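Local structure of beta-ketoacyl-[acyl-carrier-protein] synthase FabY (Pseudomonas aeruginosa, 4CW4) at residues Gly16-Ala21 against Ser195-Thr200; Cys286-Tyr291 against Val310-Ala315; Ala364-Tyr369 against Gly476-Thr481; Ala484-Ser489 against Ile535-Phe540. The protein catalyses the condensation of acetyl-CoA with malonyl-ACP to form acetoacetyl-ACP, the primer that initiates fatty acid biosynthesis, and also accepts butyryl-CoA and hexanoyl-CoA. All blocks are in the same frame, centred on the assembly; numbering follows the deposited sequence.

Contact 1 of 4, residues Gly16-Ala21 against Ser195-Thr200; sequences GGYNAA and SVVAAT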
# COMPACT_ATOMS: atom_id res chain seq x y z
N GLY A 16 1.74 -11.02 -18.91
CA GLY A 16 0.73 -12.03 -18.76
C GLY A 16 -0.23 -11.70 -17.66
O GLY A 16 -0.02 -10.72 -16.94
N GLY A 17 -1.26 -12.53 -17.51
CA GLY A 17 -2.26 -12.28 -16.49
C GLY A 17 -3.64 -12.66 -16.96
O GLY A 17 -3.79 -13.28 -18.01
N TYR A 18 -4.64 -12.27 -16.19
CA TYR A 18 -6.03 -12.67 -16.39
C TYR A 18 -6.98 -11.55 -15.98
O TYR A 18 -6.85 -10.97 -14.89
CB TYR A 18 -6.36 -13.93 -15.59
CG TYR A 18 -5.54 -15.11 -16.07
CD1 TYR A 18 -5.95 -15.88 -17.15
CD2 TYR A 18 -4.33 -15.43 -15.46
CE1 TYR A 18 -5.19 -16.93 -17.62
CE2 TYR A 18 -3.55 -16.46 -15.95
CZ TYR A 18 -4.00 -17.21 -17.01
OH TYR A 18 -3.25 -18.26 -17.50
N ASN A 19 -7.92 -11.28 -16.87
CA ASN A 19 -9.05 -10.41 -16.57
C ASN A 19 -10.28 -10.92 -17.30
O ASN A 19 -10.27 -12.06 -17.79
CB ASN A 19 -8.72 -8.95 -16.86
CG ASN A 19 -8.43 -8.67 -18.32
OD1 ASN A 19 -8.85 -9.41 -19.21
ND2 ASN A 19 -7.76 -7.56 -18.57
N ALA A 20 -11.33 -10.11 -17.37
CA ALA A 20 -12.59 -10.55 -17.96
C ALA A 20 -12.45 -10.91 -19.44
O ALA A 20 -13.33 -11.57 -19.98
CB ALA A 20 -13.66 -9.48 -17.78
N ALA A 21 -11.37 -10.49 -20.09
CA ALA A 21 -11.17 -10.80 -21.52
C ALA A 21 -10.42 -12.12 -21.73
O ALA A 21 -10.32 -12.60 -22.84
CB ALA A 21 -10.45 -9.65 -22.22
N SER A 195 -2.69 -13.57 -8.36
CA SER A 195 -1.33 -13.07 -8.51
C SER A 195 -0.39 -14.20 -8.88
O SER A 195 0.45 -14.05 -9.77
CB SER A 195 -0.83 -12.38 -7.22
OG SER A 195 0.44 -11.79 -7.44
N VAL A 196 -0.50 -15.32 -8.18
CA VAL A 196 0.36 -16.47 -8.45
C VAL A 196 0.16 -16.97 -9.89
O VAL A 196 1.12 -17.21 -10.62
CB VAL A 196 0.09 -17.60 -7.41
CG1 VAL A 196 0.71 -18.94 -7.83
CG2 VAL A 196 0.59 -17.17 -6.03
N VAL A 197 -1.09 -17.09 -10.30
CA VAL A 197 -1.39 -17.61 -11.64
C VAL A 197 -0.99 -16.62 -12.75
O VAL A 197 -0.42 -17.02 -13.79
CB VAL A 197 -2.87 -18.03 -11.73
CG1 VAL A 197 -3.26 -18.40 -13.11
CG2 VAL A 197 -3.12 -19.18 -10.76
N ALA A 198 -1.23 -15.34 -12.53
CA ALA A 198 -0.82 -14.31 -13.47
C ALA A 198 0.70 -14.20 -13.57
O ALA A 198 1.23 -13.98 -14.66
CB ALA A 198 -1.42 -12.96 -13.08
N ALA A 199 1.39 -14.29 -12.45
CA ALA A 199 2.84 -14.13 -12.48
C ALA A 199 3.47 -15.24 -13.31
O ALA A 199 4.41 -14.99 -14.06
CB ALA A 199 3.42 -14.10 -11.08
N THR A 200 2.97 -16.46 -13.17
CA THR A 200 3.52 -17.56 -13.95
C THR A 200 3.32 -17.28 -15.43
O THR A 200 4.25 -17.47 -16.22
CB THR A 200 2.89 -18.92 -13.59
OG1 THR A 200 3.24 -19.28 -12.25
CG2 THR A 200 3.40 -20.00 -14.54
O HOH W 1 -1.14 -18.84 -15.84

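Contact 2 of 4, residues Cys286-Tyr291 against Val310-Ala315; sequences CATFLY and VGNSEA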
# COMPACT_ATOMS: atom_id res chain seq x y z
N CYS A 286 -6.78 4.30 -8.02
CA CYS A 286 -7.01 3.60 -9.25
C CYS A 286 -5.93 3.89 -10.34
O CYS A 286 -6.03 3.38 -11.47
CB CYS A 286 -8.47 3.83 -9.67
SG CYS A 286 -9.67 2.83 -8.64
N ALA A 287 -4.85 4.61 -9.96
CA ALA A 287 -3.63 4.77 -10.78
C ALA A 287 -2.47 3.91 -10.30
O ALA A 287 -1.35 4.04 -10.78
CB ALA A 287 -3.22 6.21 -10.82
N THR A 288 -2.74 3.00 -9.38
CA THR A 288 -1.70 2.23 -8.70
C THR A 288 -0.69 1.54 -9.62
O THR A 288 0.51 1.60 -9.35
CB THR A 288 -2.37 1.22 -7.73
OG1 THR A 288 -2.82 1.91 -6.56
CG2 THR A 288 -1.43 0.11 -7.30
N PHE A 289 -1.13 0.87 -10.68
CA PHE A 289 -0.13 0.15 -11.47
C PHE A 289 0.93 1.09 -12.02
O PHE A 289 2.10 0.73 -12.05
CB PHE A 289 -0.76 -0.68 -12.59
CG PHE A 289 0.24 -1.14 -13.60
CD1 PHE A 289 1.05 -2.23 -13.34
CD2 PHE A 289 0.39 -0.47 -14.79
CE1 PHE A 289 1.97 -2.65 -14.25
CE2 PHE A 289 1.33 -0.89 -15.71
CZ PHE A 289 2.12 -1.97 -15.44
N LEU A 290 0.54 2.28 -12.45
CA LEU A 290 1.50 3.24 -12.95
C LEU A 290 2.45 3.71 -11.85
O LEU A 290 3.60 4.01 -12.13
CB LEU A 290 0.81 4.43 -13.64
CG LEU A 290 0.11 4.12 -14.98
CD1 LEU A 290 -0.48 5.40 -15.58
CD2 LEU A 290 1.08 3.50 -15.95
N TYR A 291 1.99 3.77 -10.60
CA TYR A 291 2.89 4.08 -9.50
C TYR A 291 3.96 2.99 -9.31
O TYR A 291 5.15 3.28 -9.13
CB TYR A 291 2.10 4.27 -8.20
CG TYR A 291 1.30 5.56 -8.07
CD1 TYR A 291 0.56 6.08 -9.10
CD2 TYR A 291 1.25 6.23 -6.86
CE1 TYR A 291 -0.18 7.25 -8.95
CE2 TYR A 291 0.52 7.38 -6.70
CZ TYR A 291 -0.19 7.89 -7.76
OH TYR A 291 -0.93 9.05 -7.63
N VAL A 310 6.56 -6.08 -12.70
CA VAL A 310 5.68 -5.01 -12.24
C VAL A 310 4.24 -5.38 -12.56
O VAL A 310 3.93 -5.75 -13.69
CB VAL A 310 5.96 -3.68 -12.97
CG1 VAL A 310 5.16 -2.55 -12.34
CG2 VAL A 310 7.45 -3.33 -12.99
N GLY A 311 3.35 -5.26 -11.59
CA GLY A 311 1.96 -5.56 -11.86
C GLY A 311 1.09 -5.30 -10.65
O GLY A 311 1.47 -4.54 -9.75
N ASN A 312 -0.07 -5.95 -10.62
CA ASN A 312 -1.01 -5.80 -9.52
C ASN A 312 -2.00 -6.96 -9.57
O ASN A 312 -2.12 -7.66 -10.58
CB ASN A 312 -1.78 -4.48 -9.64
CG ASN A 312 -1.01 -3.28 -9.12
OD1 ASN A 312 -0.58 -2.42 -9.88
ND2 ASN A 312 -0.84 -3.23 -7.81
N SER A 313 -2.72 -7.15 -8.47
CA SER A 313 -3.77 -8.13 -8.40
C SER A 313 -4.88 -7.61 -7.51
O SER A 313 -4.63 -7.25 -6.36
CB SER A 313 -3.26 -9.43 -7.81
OG SER A 313 -4.31 -10.38 -7.87
N GLU A 314 -6.08 -7.54 -8.05
CA GLU A 314 -7.23 -7.06 -7.31
C GLU A 314 -8.42 -7.97 -7.60
O GLU A 314 -8.75 -8.24 -8.76
CB GLU A 314 -7.58 -5.62 -7.68
CG GLU A 314 -8.46 -4.93 -6.65
CD GLU A 314 -7.68 -4.09 -5.66
OE1 GLU A 314 -6.87 -3.24 -6.08
OE2 GLU A 314 -7.92 -4.23 -4.45
N ALA A 315 -9.07 -8.43 -6.54
CA ALA A 315 -10.25 -9.28 -6.62
C ALA A 315 -11.30 -8.69 -5.67
O ALA A 315 -11.50 -9.16 -4.56
CB ALA A 315 -9.90 -10.73 -6.23

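Contact 3 of 4, residues Ala364-Tyr369 against Gly476-Thr481; sequences AESSQY and GHSLAT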
# COMPACT_ATOMS: atom_id res chain seq x y z
N ALA A 364 -14.30 -4.58 -11.25
CA ALA A 364 -13.75 -5.73 -11.94
C ALA A 364 -12.57 -6.33 -11.18
O ALA A 364 -11.94 -5.67 -10.36
CB ALA A 364 -13.30 -5.36 -13.32
N GLU A 365 -12.28 -7.58 -11.50
CA GLU A 365 -11.09 -8.26 -10.99
C GLU A 365 -10.08 -8.48 -12.11
O GLU A 365 -10.43 -8.81 -13.24
CB GLU A 365 -11.47 -9.61 -10.38
CG GLU A 365 -12.11 -10.60 -11.34
CD GLU A 365 -12.60 -11.89 -10.69
OE1 GLU A 365 -12.54 -12.04 -9.45
OE2 GLU A 365 -13.09 -12.75 -11.44
N SER A 366 -8.80 -8.33 -11.78
CA SER A 366 -7.73 -8.53 -12.74
C SER A 366 -6.42 -8.70 -12.03
O SER A 366 -6.18 -8.04 -11.01
CB SER A 366 -7.59 -7.32 -13.66
OG SER A 366 -6.61 -7.55 -14.66
N SER A 367 -5.57 -9.56 -12.56
CA SER A 367 -4.17 -9.58 -12.16
C SER A 367 -3.34 -9.60 -13.42
O SER A 367 -3.57 -10.42 -14.31
CB SER A 367 -3.81 -10.77 -11.27
OG SER A 367 -2.44 -10.68 -10.87
N GLN A 368 -2.36 -8.71 -13.49
CA GLN A 368 -1.55 -8.49 -14.69
C GLN A 368 -0.13 -8.20 -14.27
O GLN A 368 0.08 -7.49 -13.29
CB GLN A 368 -2.07 -7.26 -15.44
CG GLN A 368 -3.51 -7.31 -15.91
CD GLN A 368 -3.68 -8.08 -17.19
OE1 GLN A 368 -3.02 -9.09 -17.41
NE2 GLN A 368 -4.58 -7.61 -18.04
N TYR A 369 0.83 -8.71 -15.04
CA TYR A 369 2.25 -8.44 -14.84
C TYR A 369 2.95 -8.16 -16.16
O TYR A 369 2.65 -8.77 -17.18
CB TYR A 369 2.95 -9.60 -14.11
CG TYR A 369 2.47 -9.67 -12.71
CD1 TYR A 369 2.97 -8.79 -11.76
CD2 TYR A 369 1.46 -10.55 -12.34
CE1 TYR A 369 2.48 -8.79 -10.48
CE2 TYR A 369 0.97 -10.56 -11.07
CZ TYR A 369 1.48 -9.68 -10.14
OH TYR A 369 0.99 -9.65 -8.85
N GLY A 476 -14.19 -3.51 -17.44
CA GLY A 476 -14.48 -2.78 -16.23
C GLY A 476 -13.23 -2.23 -15.59
O GLY A 476 -12.17 -2.17 -16.22
N HIS A 477 -13.38 -1.81 -14.34
CA HIS A 477 -12.37 -1.10 -13.59
C HIS A 477 -11.81 -1.99 -12.50
O HIS A 477 -12.46 -2.23 -11.48
CB HIS A 477 -13.03 0.13 -12.98
CG HIS A 477 -12.08 1.12 -12.42
ND1 HIS A 477 -10.78 0.78 -12.09
CD2 HIS A 477 -12.21 2.44 -12.14
CE1 HIS A 477 -10.15 1.86 -11.65
NE2 HIS A 477 -11.00 2.88 -11.66
N SER A 478 -10.60 -2.50 -12.71
CA SER A 478 -9.97 -3.44 -11.77
C SER A 478 -9.12 -2.76 -10.70
O SER A 478 -8.28 -3.40 -10.06
CB SER A 478 -9.14 -4.48 -12.53
OG SER A 478 -8.13 -3.81 -13.26
N LEU A 479 -9.36 -1.48 -10.48
CA LEU A 479 -8.84 -0.78 -9.31
C LEU A 479 -7.31 -0.70 -9.41
O LEU A 479 -6.82 -0.06 -10.33
CB LEU A 479 -9.34 -1.42 -8.01
CG LEU A 479 -10.86 -1.52 -7.83
CD1 LEU A 479 -11.21 -1.97 -6.43
CD2 LEU A 479 -11.59 -0.21 -8.17
N ALA A 480 -6.56 -1.35 -8.51
CA ALA A 480 -5.09 -1.28 -8.63
C ALA A 480 -4.61 -1.68 -10.02
O ALA A 480 -3.68 -1.08 -10.55
CB ALA A 480 -4.38 -2.17 -7.60
N THR A 481 -5.25 -2.67 -10.60
CA THR A 481 -4.75 -3.28 -11.83
C THR A 481 -5.22 -2.53 -13.07
O THR A 481 -4.85 -2.88 -14.18
CB THR A 481 -5.21 -4.75 -11.87
OG1 THR A 481 -4.96 -5.33 -10.59
CG2 THR A 481 -4.48 -5.55 -12.94

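Contact 4 of 4, residues Ala484-Ser489 against Ile535-Phe540; sequences ADQLIS and INSKGF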
# COMPACT_ATOMS: atom_id res chain seq x y z
N ALA A 484 -2.70 -1.46 -15.64
CA ALA A 484 -2.06 -2.62 -16.26
C ALA A 484 -2.96 -3.20 -17.37
O ALA A 484 -2.48 -3.57 -18.42
CB ALA A 484 -1.73 -3.70 -15.22
N ASP A 485 -4.27 -3.28 -17.13
CA ASP A 485 -5.19 -3.66 -18.20
C ASP A 485 -5.00 -2.74 -19.42
O ASP A 485 -5.03 -3.18 -20.57
CB ASP A 485 -6.66 -3.56 -17.75
CG ASP A 485 -7.05 -4.60 -16.70
OD1 ASP A 485 -6.43 -5.68 -16.63
OD2 ASP A 485 -8.03 -4.31 -15.96
N GLN A 486 -4.84 -1.45 -19.16
CA GLN A 486 -4.57 -0.48 -20.23
C GLN A 486 -3.26 -0.77 -20.97
O GLN A 486 -3.23 -0.85 -22.20
CB GLN A 486 -4.56 0.96 -19.69
CG GLN A 486 -5.89 1.45 -19.13
CD GLN A 486 -5.72 2.80 -18.42
OE1 GLN A 486 -5.16 2.88 -17.32
NE2 GLN A 486 -6.18 3.84 -19.04
N LEU A 487 -2.17 -0.89 -20.22
CA LEU A 487 -0.86 -1.13 -20.81
C LEU A 487 -0.87 -2.39 -21.66
O LEU A 487 -0.39 -2.39 -22.78
CB LEU A 487 0.22 -1.22 -19.72
CG LEU A 487 1.63 -1.58 -20.25
CD1 LEU A 487 2.05 -0.64 -21.34
CD2 LEU A 487 2.70 -1.59 -19.13
N ILE A 488 -1.45 -3.46 -21.15
CA ILE A 488 -1.37 -4.71 -21.88
C ILE A 488 -2.20 -4.63 -23.16
O ILE A 488 -1.78 -5.13 -24.21
CB ILE A 488 -1.72 -5.88 -20.97
CG1 ILE A 488 -0.50 -6.17 -20.08
CG2 ILE A 488 -2.10 -7.11 -21.78
CD1 ILE A 488 -0.74 -7.20 -19.05
N SER A 489 -3.36 -3.99 -23.10
CA SER A 489 -4.13 -3.77 -24.31
C SER A 489 -3.33 -2.96 -25.33
O SER A 489 -3.33 -3.28 -26.53
CB SER A 489 -5.45 -3.07 -24.02
OG SER A 489 -6.11 -2.82 -25.23
N ILE A 535 -0.70 6.08 -21.50
CA ILE A 535 -1.61 5.42 -20.57
C ILE A 535 -2.03 6.44 -19.51
O ILE A 535 -1.16 7.00 -18.83
CB ILE A 535 -0.92 4.25 -19.85
CG1 ILE A 535 -0.24 3.27 -20.83
CG2 ILE A 535 -1.92 3.51 -18.97
CD1 ILE A 535 -1.12 2.62 -21.82
N ASN A 536 -3.33 6.71 -19.39
CA ASN A 536 -3.81 7.71 -18.46
C ASN A 536 -4.65 7.11 -17.34
O ASN A 536 -5.51 6.25 -17.58
CB ASN A 536 -4.61 8.79 -19.18
CG ASN A 536 -4.71 10.06 -18.35
OD1 ASN A 536 -3.73 10.46 -17.70
ND2 ASN A 536 -5.90 10.65 -18.29
N SER A 537 -4.40 7.55 -16.12
CA SER A 537 -5.07 6.96 -14.96
C SER A 537 -5.21 7.93 -13.80
O SER A 537 -4.45 8.89 -13.63
CB SER A 537 -4.31 5.71 -14.50
OG SER A 537 -5.05 4.94 -13.57
N LYS A 538 -6.20 7.66 -12.96
CA LYS A 538 -6.45 8.53 -11.84
C LYS A 538 -7.27 7.75 -10.87
O LYS A 538 -7.80 6.66 -11.16
CB LYS A 538 -7.26 9.77 -12.25
CG LYS A 538 -7.18 10.15 -13.72
CD LYS A 538 -8.41 10.85 -14.19
CE LYS A 538 -8.57 12.20 -13.58
NZ LYS A 538 -8.99 13.19 -14.60
N GLY A 539 -7.39 8.33 -9.70
CA GLY A 539 -8.18 7.71 -8.69
C GLY A 539 -8.45 8.76 -7.68
O GLY A 539 -7.93 9.88 -7.72
N PHE A 540 -9.32 8.37 -6.78
CA PHE A 540 -9.55 9.02 -5.49
C PHE A 540 -8.27 9.46 -4.84
O PHE A 540 -7.21 8.87 -5.07
CB PHE A 540 -10.21 8.07 -4.46
CG PHE A 540 -11.53 7.50 -4.90
CD1 PHE A 540 -12.16 7.91 -6.06
CD2 PHE A 540 -12.14 6.52 -4.12
CE1 PHE A 540 -13.38 7.36 -6.44
CE2 PHE A 540 -13.36 5.97 -4.49
CZ PHE A 540 -13.98 6.40 -5.65
O HOH W 2 -6.89 3.78 -15.21

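Contact 1 of 4, residues Gly16-Ala21 against Ser195-Thr200
Tyr18 and Ala198 carry the larger shares of the contact between the end of strand 10-19 and helix 190-204, whose short segments cross at 136° with their axes 6.1 Å apart. The CB of Tyr18 points toward the helix, and the first torsion (chi1 -63°) sets CG anti to the carbonyl carbon, beside the backbone N. From there CD2 presents the ring edge to the helix backbone, with CA of Ala198 near the ring plane. Further out, CE2 makes the closest approach, 3.5 Å from CG1 of Val197; this methyl comes in obliquely, and the two side chains cross at about a right angle. Val197 turns CG1 to the tyrosine by holding it anti to its own backbone N. At the tip the phenol oxygen reaches the helix through a water in the ring plane. The water is 2.7 Å from Tyr18 OH and donates to Val197 O at 2.8 Å. Beside the ring, CB of Ala198 rests on CA of Gly17 at 3.6 Å. Gly17 has a positive phi, and at its backbone angles a CB would clash with the carbonyl O of Gly16. With no side chain on Gly17, its CA also comes within 3.9 Å of Ala198 CA. In the layered thiolase fold this is a helix laid against one face of a sheet, with Tyr18 also meeting the ring of Phe177. No direct hydrogen bond joins the segments: small apolar groups set the spacing, and one water links the phenol oxygen to a helix carbonyl.

Contact 2 of 4, residues Cys286-Tyr291 against Val310-Ala315
Two backbone groups grip OG1 of Thr288, which accepts from Gly284 N and donates to Ala285 O. With OG1 so held, anti to its carbonyl carbon (chi1 -76°), the methyl CG2 is turned to the strand and lies 3.4 Å from ND2 of Asn312, which donates to Gly227 O. The other arm of the same amide, OD1, sits 3.1 Å from CA of Phe289 and 3.2 Å from its CB. It makes no hydrogen bond with Phe289 N, but is bonded to a residue adjoining the segments. Asn312 OD1 meets the Phe289 ring at its edge, and the ring and amide planes stand 76° apart. Phe289 holds CG anti to its backbone N (chi1 166°), which sends the ring along the strand: CD1 reaches Gly311 CA at 3.8 Å, and CE1 touches CG1 of Val310 at 3.7 Å. The polar contact thus passes into an apolar one along the strand. Cys286, inferred to be the catalytic cysteine, precedes helix 288-301, as in other thiolase-fold ketosynthases, and the helix N-terminus may help to stabilise a thiolate. Phe289 is wedged between strand 307-314 and Ser483, Ala484 and Leu487 of helix 482-496, while that strand pairs with 222-225 in parallel and with 366-374 antiparallel.

Contact 3 of 4, residues Ala364-Tyr369 against Gly476-Thr481
Along 364-368 the side chains alternate: Ala364, Ser366 and Gln368 point toward the loop, Glu365 and Ser367 away. Ser366 and Ser478 meet CB to CB at 3.4 Å, tighter than usual for carbons. Both hydroxyls are drawn to the carboxylate of Asp485, and Ser478 takes the crowded rotamer (chi1 60°), with OG between its backbone N and carbonyl carbon. Thr481 sits over the strand. Its OG1 donates to Ser366 O at 3.0 Å from well above the carbonyl plane, and its methyl CG2 fits between Ser366 OG and the CG of Gln368, 3.6 Å away, whose bent chain it crosses at about a right angle. The loop is the one that carries the second histidine of a ketosynthase active site in the thiolase fold. His477, predicted to be catalytic, has its CB directed away from the strand, and its ND1 accepts from Leu479 N at 3.1 Å, consistent with a proton on NE2. Its carbonyl receives Ala364 N at 3.0 Å over a bent path (130°). The buried Ala364 O has no hydrogen-bond partner and meets CA of Ser478 at 3.3 Å through a CA-H...O contact.

Contact 4 of 4, residues Ala484-Ser489 against Ile535-Phe540
Gln486 NE2 donates to Asn536 O at 2.9 Å, and this bond pins helix 482-496 to strand 532-539 in the C-terminal half of the thiolase fold. The bond is nearly straight (164°) and lies in both the carbonyl plane and the glutamine amide plane, so it fixes the amide's rotation. On the other amide arm, a water links the two segments, donating to Gln486 OE1 at 2.9 Å and lying 2.7 Å from Ser537 OG. Beneath the polar end, CB of Gln486 rests on CG2 of Ile535 at 3.7 Å, the two side chains sliding past each other in opposite directions. Gln486 sends CG anti to its carbonyl carbon and then runs extended (chi2 171°), which gives it the length to span helix and strand. The CG1-CD1 branch of Ile535 reaches the helix backbone, CD1 lying 3.9 Å from CA of Leu487. The two segments run almost antiparallel, with axes 8.6 Å apart. In the next shell, Leu290 packs on Ile535 and Ser537. The side chain of Ser537, in strand 532-539, lies about 4 Å from that of His439, predicted to be catalytic. The strand itself is flanked by strands 434-437 and 543-550. The Asn536 CB points away from the helix, and its amide is anchored by Asn410, Glu450 and Ser546, whose OG bonds to Asn536 OD1.

All four contacts are buried in the core, but their chemistry differs. Contacts 1 and 3 share a sheet, in which strands 10-19 and 366-374 are neighbours: helix 190-204 meets Ser367 and Tyr369, whereas the loop of contact 3 meets the alternate residues Ser366 and Gln368. Contact 2 adds strand 307-314 to that sheet, and contact 4 carries helix 482-496 across to strand 532-539. Asp485 in that helix joins three contacts through Asn19, Ser366 and Ser478. Contacts 2 and 3 bring Cys286 and His477 together. Contact 1, away from the annotated sites, and contact 2 have no direct hydrogen bond between their segments; contact 3 has two and contact 4 one, and waters bridge contacts 1 and 4.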